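Local coordinates for kappa-carrageenase (Zobellia galactanivorans, PDB 5OCR), which probably hydrolyses the beta-1,4 linkages of kappa-carrageenan, a sulfated galactan of red algae, through the family 16 glycoside hydrolase domain that forms this chain, at residues Lys54-Asn57 with Gln58-Val61; Val141-Leu144 with Gln145-Asp148; Glu259-Ala262 with Lys263-Glu266. All blocks are in the same frame, centred on the assembly; numbering follows the deposited sequence.

The three contacts are local turns of the chain at different depths in a GH16 beta-jellyroll. Contact 1 is partly buried and lies where strand 54-55 passes into the one-turn helix 57-60; contact 3, at the start of helix 262-267, is on the surface. Both are N-caps, by an asparagine in the first and an aspartate in the second, and the second bond is shorter and straighter. Contact 2 lies deepest, its centre about 9 Å from the centre of the chain, where strand 134-144 gives way to a loop; there a carboxylate and an amide meet beside an arginine. Contacts 1 and 2 reach the same set of strands, yet their centres are about 21 Å apart.

Contact 1 of 3, residues Lys54-Asn57 with Gln58-Val61; sequences KWNN and QKNV
Asn56 caps the N-terminus of the single-turn helix 57-60 by reaching over to Lys59. With CG anti to the backbone N (chi1 -170°), its amide swings forward along the chain, and OD1 accepts from Lys59 N at 3.2 Å. The donor stands well above the carbonyl plane, 63° out of it, away from the lone pairs. In one of the two conformers modelled for Lys59 the side chains run alongside each other, Asn56 ND2 lying 3.6 Å from Lys59 CG. The backbone O of Asn56 also takes two weak bonds, from Lys59 N and from Asn60 N, the latter 2.8 Å long but bent. With an alanine here, Lys59 N would probably lose its side-chain acceptor and Lys59 CB the amide beside it.

Asn57 turns the other way, into the protein, where OD1 accepts from Ile90 N and ND2 donates to Lys43 O. Asn60 is held likewise, its ND2 bonding to Thr87 and Ser88 of strand 86-97. The turn closes with Val61 N donating to Asn57 O at 3.3 Å, while one methyl of the valine, CG2, packs 3.3 Å from Asn57 OD1.

Contact 2 of 3, residues Val141-Leu144 with Gln145-Asp148; sequences VVEL and QQFD
Glu143 and Gln146 each hold CG beside their own backbone N (chi1 -83° and -78°) and run extended beyond it, which brings carboxylate and amide together across the turn. The chain changes direction at Gln145, whose backbone takes a left-handed conformation, and the two side chains converge from either end of the bend. Their flat groups are neither stacked nor coplanar: the planes stand 49° apart. Glu143 OE1 lies 3.1 Å from Gln146 NE2, and Glu143 OE2 comes within 3.4 Å of Gln146 OE1. This second pair, two acceptors, is reconciled by Arg242, which makes a salt bridge to Glu143 OE2 through NH2 and a hydrogen bond to Gln146 OE1 through NE. Gln146 NE2 donates to Asp161 OD2, so both ends of the amide are gripped and its rotation is fixed. Along the backbone, a water accepts from Gln146 N at 3.0 Å and lies 2.8 Å from Glu143 O, spanning the mouth of the turn.

Glu143 ends the Glu-x-Asp-x-x-Glu signature of GH16 enzymes, Asp140 being its middle acid. A glycerol, probably from the crystallisation liquor, is hydrogen-bonded to Glu143 OE2, consistent with a place in the active-site cleft.

Gln145 points elsewhere and ties the turn to the loop before strand 115-122, through Ala109 N and Gly112 O. Val141 and Val142, both facing Phe119, form a classic beta bulge, and strand 134-144 runs on between its antiparallel neighbours 115-122 and 159-170.

Contact 3 of 3, residues Glu259-Ala262 with Lys263-Glu266; sequences ETDA and KARE
From Asp261 the backbone passes out of an extended conformation into the first turn of helix 262-267, where Arg265 N donates to Asp261 O at 2.9 Å in an almost linear bond and Glu266 N donates to Ala262 O at the same length. The side chain of Asp261 supplies what the backbone cannot. Its CG is anti to the backbone N (chi1 168°), which carries the carboxylate forward, toward the helix that follows, and OD2 accepts from Ala264 N at 2.7 Å. The amide meets this oxygen nearly head-on, close to the line of the C-O bond, and the N-H points almost straight at it (168°). Lys263 N is also near, 3.1 Å from Asp261 OD2, and Ala264 CB lies 3.4 Å from Asp261 OD2. The partial positive charge of the helix start probably favours the negative charge of Asp261.

On another side of the turn, on a face that also meets a crystal neighbour, Arg265 stretches out from CG to NE and passes Glu259 roughly at a right angle. Glu259 OE1 lies 3.9 Å from Arg265 NE, a long salt bridge, and the carboxylate and guanidinium planes are nearly perpendicular, so the two do not form the paired, coplanar arrangement. One residue on, Glu266 CG sits between its backbone N and carbonyl carbon, which leaves it 3.2 Å from Ala262 O.

The turn rests on the body of the protein through Ala264, which touches Phe245, and through Asp261, which touches Ile256. Taken together, this is an aspartate N-cap: a side-chain acceptor for the third helical amide, Ala264 N, followed by the first i to i+4 backbone bonds of a short surface helix.

Contact 1 of 3, residues Lys54-Asn57 with Gln58-Val61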
loop_
_atom_site.group_PDB
_atom_site.type_symbol
_atom_site.label_atom_id
_atom_site.label_comp_id
_atom_site.label_asym_id
_atom_site.label_seq_id
_atom_site.Cartn_x
_atom_site.Cartn_y
_atom_site.Cartn_z
ATOM N N LYS A 54 0.054 0.041 15.121
ATOM C CA LYS A 54 0.353 1.465 15.104
ATOM C C LYS A 54 1.639 1.794 14.330
ATOM O O LYS A 54 2.455 0.903 14.054
ATOM C CB LYS A 54 0.511 1.971 16.530
ATOM C CG LYS A 54 -0.916 2.121 17.101
ATOM C CD LYS A 54 -0.995 2.314 18.571
ATOM C CE LYS A 54 -2.459 2.630 18.921
ATOM N NZ LYS A 54 -3.332 1.465 18.639
ATOM N N TRP A 55 1.821 3.062 14.022
ATOM C CA TRP A 55 3.003 3.467 13.302
ATOM C C TRP A 55 3.988 4.006 14.255
ATOM O O TRP A 55 3.585 4.701 15.210
ATOM C CB TRP A 55 2.644 4.571 12.294
ATOM C CG TRP A 55 1.549 4.156 11.373
ATOM C CD1 TRP A 55 0.228 4.641 11.329
ATOM C CD2 TRP A 55 1.648 3.167 10.273
ATOM N NE1 TRP A 55 -0.461 4.085 10.286
ATOM C CE2 TRP A 55 0.325 3.113 9.661
ATOM C CE3 TRP A 55 2.674 2.323 9.789
ATOM C CZ2 TRP A 55 0.039 2.288 8.569
ATOM C CZ3 TRP A 55 2.392 1.509 8.689
ATOM C CH2 TRP A 55 1.086 1.441 8.125
ATOM N N ASN A 56 5.251 3.704 14.057
ATOM C CA ASN A 56 6.351 4.353 14.787
ATOM C C ASN A 56 7.517 4.552 13.843
ATOM O O ASN A 56 8.493 3.757 13.780
ATOM C CB ASN A 56 6.781 3.508 16.057
ATOM C CG ASN A 56 7.765 4.297 16.955
ATOM O OD1 ASN A 56 8.405 5.244 16.495
ATOM N ND2 ASN A 56 7.934 3.859 18.184
ATOM N N ASN A 57 7.449 5.649 13.086
ATOM C CA ASN A 57 8.456 5.930 12.104
ATOM C C ASN A 57 9.848 6.213 12.702
ATOM O O ASN A 57 10.845 5.925 12.074
ATOM C CB ASN A 57 7.983 7.062 11.171
ATOM C CG ASN A 57 6.982 6.535 10.138
ATOM O OD1 ASN A 57 6.950 5.342 9.901
ATOM N ND2 ASN A 57 6.137 7.375 9.623
ATOM N N GLN A 58 9.896 6.718 13.932
ATOM C CA GLN A 58 11.223 6.922 14.560
ATOM C C GLN A 58 11.958 5.614 14.727
ATOM O O GLN A 58 13.157 5.533 14.449
ATOM C CB GLN A 58 11.074 7.615 15.925
ATOM C CG GLN A 58 12.388 7.839 16.684
ATOM C CD GLN A 58 13.436 8.618 15.846
ATOM O OE1 GLN A 58 13.116 9.494 15.016
ATOM N NE2 GLN A 58 14.707 8.253 16.020
ATOM N N LYS A 59 11.223 4.554 15.058
ATOM C CA LYS A 59 11.852 3.276 15.362
ATOM C C LYS A 59 11.844 2.309 14.183
ATOM O O LYS A 59 12.695 1.404 14.107
ATOM C CB LYS A 59 11.149 2.670 16.577
ATOM C CG LYS A 59 11.540 3.435 17.837
ATOM C CD LYS A 59 13.038 3.309 18.001
ATOM C CE LYS A 59 13.435 3.535 19.428
ATOM N NZ LYS A 59 12.792 4.807 19.826
ATOM N N ASN A 60 10.945 2.566 13.243
ATOM C CA ASN A 60 10.678 1.563 12.187
ATOM C C ASN A 60 10.991 1.938 10.751
ATOM O O ASN A 60 10.656 1.155 9.799
ATOM C CB ASN A 60 9.234 1.126 12.304
ATOM C CG ASN A 60 8.942 0.485 13.626
ATOM O OD1 ASN A 60 9.858 0.041 14.311
ATOM N ND2 ASN A 60 7.701 0.369 13.971
ATOM N N VAL A 61 11.598 3.113 10.557
ATOM C CA VAL A 61 12.089 3.586 9.258
ATOM C C VAL A 61 13.625 3.824 9.382
ATOM O O VAL A 61 14.099 4.486 10.353
ATOM C CB VAL A 61 11.366 4.863 8.736
ATOM C CG1 VAL A 61 11.977 5.370 7.412
ATOM C CG2 VAL A 61 9.883 4.662 8.613
HETATM O O HOH W 1 13.406 7.080 11.448
#

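Contact 2 of 3, residues Val141-Leu144 with Gln145-Asp148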
loop_
_atom_site.group_PDB
_atom_site.type_symbol
_atom_site.label_atom_id
_atom_site.label_comp_id
_atom_site.label_asym_id
_atom_site.label_seq_id
_atom_site.Cartn_x
_atom_site.Cartn_y
_atom_site.Cartn_z
ATOM N N VAL A 141 -1.298 0.339 -5.722
ATOM C CA VAL A 141 -0.444 0.012 -6.824
ATOM C C VAL A 141 0.051 -1.431 -6.736
ATOM O O VAL A 141 0.060 -2.160 -7.738
ATOM C CB VAL A 141 0.766 0.945 -6.871
ATOM C CG1 VAL A 141 1.651 0.496 -8.098
ATOM C CG2 VAL A 141 0.254 2.406 -6.906
ATOM N N VAL A 142 0.376 -1.871 -5.500
ATOM C CA VAL A 142 0.561 -3.298 -5.264
ATOM C C VAL A 142 0.447 -3.603 -3.785
ATOM O O VAL A 142 0.743 -2.755 -2.881
ATOM C CB VAL A 142 1.935 -3.800 -5.754
ATOM C CG1 VAL A 142 3.088 -3.379 -4.868
ATOM C CG2 VAL A 142 1.890 -5.320 -5.869
ATOM N N GLU A 143 -0.133 -4.774 -3.517
ATOM C CA GLU A 143 -0.144 -5.367 -2.177
ATOM C C GLU A 143 0.560 -6.684 -2.365
ATOM O O GLU A 143 0.024 -7.548 -3.020
ATOM C CB GLU A 143 -1.518 -5.583 -1.627
ATOM C CG GLU A 143 -2.052 -4.284 -1.009
ATOM C CD GLU A 143 -3.434 -4.555 -0.444
ATOM O OE1 GLU A 143 -4.308 -5.096 -1.221
ATOM O OE2 GLU A 143 -3.685 -4.208 0.738
ATOM N N LEU A 144 1.705 -6.862 -1.727
ATOM C CA LEU A 144 2.447 -8.116 -1.818
ATOM C C LEU A 144 2.178 -9.061 -0.645
ATOM O O LEU A 144 1.873 -8.568 0.447
ATOM C CB LEU A 144 3.948 -7.796 -1.837
ATOM C CG LEU A 144 4.498 -6.965 -3.003
ATOM C CD1 LEU A 144 6.016 -6.737 -2.910
ATOM C CD2 LEU A 144 4.153 -7.684 -4.324
ATOM N N GLN A 145 2.373 -10.383 -0.832
ATOM C CA GLN A 145 2.388 -11.373 0.233
ATOM C C GLN A 145 1.196 -11.373 1.144
ATOM O O GLN A 145 1.347 -11.706 2.273
ATOM C CB GLN A 145 3.687 -11.278 1.118
ATOM C CG GLN A 145 4.948 -11.238 0.386
ATOM C CD GLN A 145 6.056 -10.687 1.323
ATOM O OE1 GLN A 145 6.825 -9.896 0.926
ATOM N NE2 GLN A 145 6.162 -11.227 2.564
ATOM N N GLN A 146 -0.006 -11.033 0.651
ATOM C CA GLN A 146 -1.208 -11.007 1.473
ATOM C C GLN A 146 -1.763 -12.349 1.730
ATOM O O GLN A 146 -2.506 -12.528 2.704
ATOM C CB GLN A 146 -2.380 -10.293 0.747
ATOM C CG GLN A 146 -2.206 -8.866 0.809
ATOM C CD GLN A 146 -3.523 -8.128 0.729
ATOM O OE1 GLN A 146 -3.864 -7.478 1.671
ATOM N NE2 GLN A 146 -4.136 -8.069 -0.466
ATOM N N PHE A 147 -1.450 -13.269 0.836
ATOM C CA PHE A 147 -2.077 -14.604 0.841
ATOM C C PHE A 147 -3.618 -14.449 0.954
ATOM O O PHE A 147 -4.269 -15.114 1.828
ATOM C CB PHE A 147 -1.531 -15.440 2.005
ATOM C CG PHE A 147 -0.093 -15.848 1.858
ATOM C CD1 PHE A 147 0.228 -17.177 1.643
ATOM C CD2 PHE A 147 0.922 -14.889 1.901
ATOM C CE1 PHE A 147 1.556 -17.573 1.492
ATOM C CE2 PHE A 147 2.276 -15.271 1.767
ATOM C CZ PHE A 147 2.568 -16.627 1.558
ATOM N N ASP A 148 -4.188 -13.703 0.022
ATOM C CA ASP A 148 -5.599 -13.445 0.003
ATOM C C ASP A 148 -6.322 -14.770 -0.339
ATOM O O ASP A 148 -5.797 -15.630 -1.021
ATOM C CB ASP A 148 -5.884 -12.304 -0.982
ATOM C CG ASP A 148 -7.363 -11.908 -1.081
ATOM O OD1 ASP A 148 -7.911 -11.862 -2.219
ATOM O OD2 ASP A 148 -7.916 -11.673 0.015
HETATM O O HOH W 2 -0.640 -10.149 -2.099
#

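Contact 3 of 3, residues Glu259-Ala262 with Lys263-Glu266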
loop_
_atom_site.group_PDB
_atom_site.type_symbol
_atom_site.label_atom_id
_atom_site.label_comp_id
_atom_site.label_asym_id
_atom_site.label_seq_id
_atom_site.Cartn_x
_atom_site.Cartn_y
_atom_site.Cartn_z
ATOM N N GLU A 259 0.332 -14.087 21.808
ATOM C CA GLU A 259 0.413 -15.147 22.862
ATOM C C GLU A 259 -0.865 -15.997 23.127
ATOM O O GLU A 259 -0.908 -16.886 23.997
ATOM C CB GLU A 259 0.946 -14.595 24.189
ATOM C CG GLU A 259 1.965 -13.459 24.080
ATOM C CD GLU A 259 3.315 -13.816 23.455
ATOM O OE1 GLU A 259 3.645 -15.019 23.386
ATOM O OE2 GLU A 259 4.081 -12.884 23.055
ATOM N N THR A 260 -1.915 -15.724 22.381
ATOM C CA THR A 260 -3.146 -16.506 22.470
ATOM C C THR A 260 -3.417 -17.371 21.268
ATOM O O THR A 260 -4.479 -17.995 21.234
ATOM C CB THR A 260 -4.396 -15.600 22.536
ATOM O OG1 THR A 260 -4.539 -14.825 21.273
ATOM C CG2 THR A 260 -4.303 -14.757 23.756
ATOM N N ASP A 261 -2.533 -17.370 20.276
ATOM C CA ASP A 261 -2.796 -18.118 19.029
ATOM C C ASP A 261 -1.538 -18.840 18.573
ATOM O O ASP A 261 -0.489 -18.200 18.452
ATOM C CB ASP A 261 -3.360 -17.137 17.978
ATOM C CG ASP A 261 -3.400 -17.717 16.592
ATOM O OD1 ASP A 261 -4.462 -18.275 16.243
ATOM O OD2 ASP A 261 -2.403 -17.677 15.850
ATOM N N ALA A 262 -1.596 -20.163 18.283
ATOM C CA ALA A 262 -0.348 -20.916 18.008
ATOM C C ALA A 262 0.323 -20.393 16.764
ATOM O O ALA A 262 1.545 -20.310 16.717
ATOM C CB ALA A 262 -0.615 -22.393 17.792
ATOM N N LYS A 263 -0.466 -20.110 15.728
ATOM C CA LYS A 263 0.172 -19.691 14.441
ATOM C C LYS A 263 0.860 -18.343 14.574
ATOM O O LYS A 263 2.016 -18.164 14.126
ATOM C CB LYS A 263 -0.794 -19.796 13.259
ATOM C CG LYS A 263 -1.051 -21.274 12.953
ATOM C CD LYS A 263 -2.533 -21.552 12.832
ATOM C CE LYS A 263 -2.981 -21.442 11.374
ATOM N NZ LYS A 263 -2.153 -22.301 10.472
ATOM N N ALA A 264 0.186 -17.421 15.248
ATOM C CA ALA A 264 0.809 -16.123 15.549
ATOM C C ALA A 264 2.042 -16.245 16.430
ATOM O O ALA A 264 3.072 -15.702 16.068
ATOM C CB ALA A 264 -0.213 -15.127 16.097
ATOM N N ARG A 265 1.976 -17.020 17.540
ATOM C CA ARG A 265 3.152 -17.266 18.370
ATOM C C ARG A 265 4.323 -17.862 17.588
ATOM O O ARG A 265 5.483 -17.407 17.731
ATOM C CB ARG A 265 2.797 -18.139 19.580
ATOM C CG ARG A 265 3.840 -17.998 20.664
ATOM C CD ARG A 265 3.232 -18.722 21.861
ATOM N NE ARG A 265 4.142 -18.913 22.979
ATOM C CZ ARG A 265 5.059 -19.853 23.015
ATOM N NH1 ARG A 265 5.223 -20.704 21.996
ATOM N NH2 ARG A 265 5.827 -19.934 24.059
ATOM N N GLU A 266 4.065 -18.864 16.773
ATOM C CA GLU A 266 5.242 -19.418 16.088
ATOM C C GLU A 266 5.830 -18.463 15.062
ATOM O O GLU A 266 7.053 -18.399 14.925
ATOM C CB GLU A 266 5.050 -20.851 15.608
ATOM C CG GLU A 266 3.914 -21.028 14.645
ATOM C CD GLU A 266 4.281 -21.993 13.543
ATOM O OE1 GLU A 266 5.422 -22.538 13.582
ATOM O OE2 GLU A 266 3.437 -22.203 12.631
#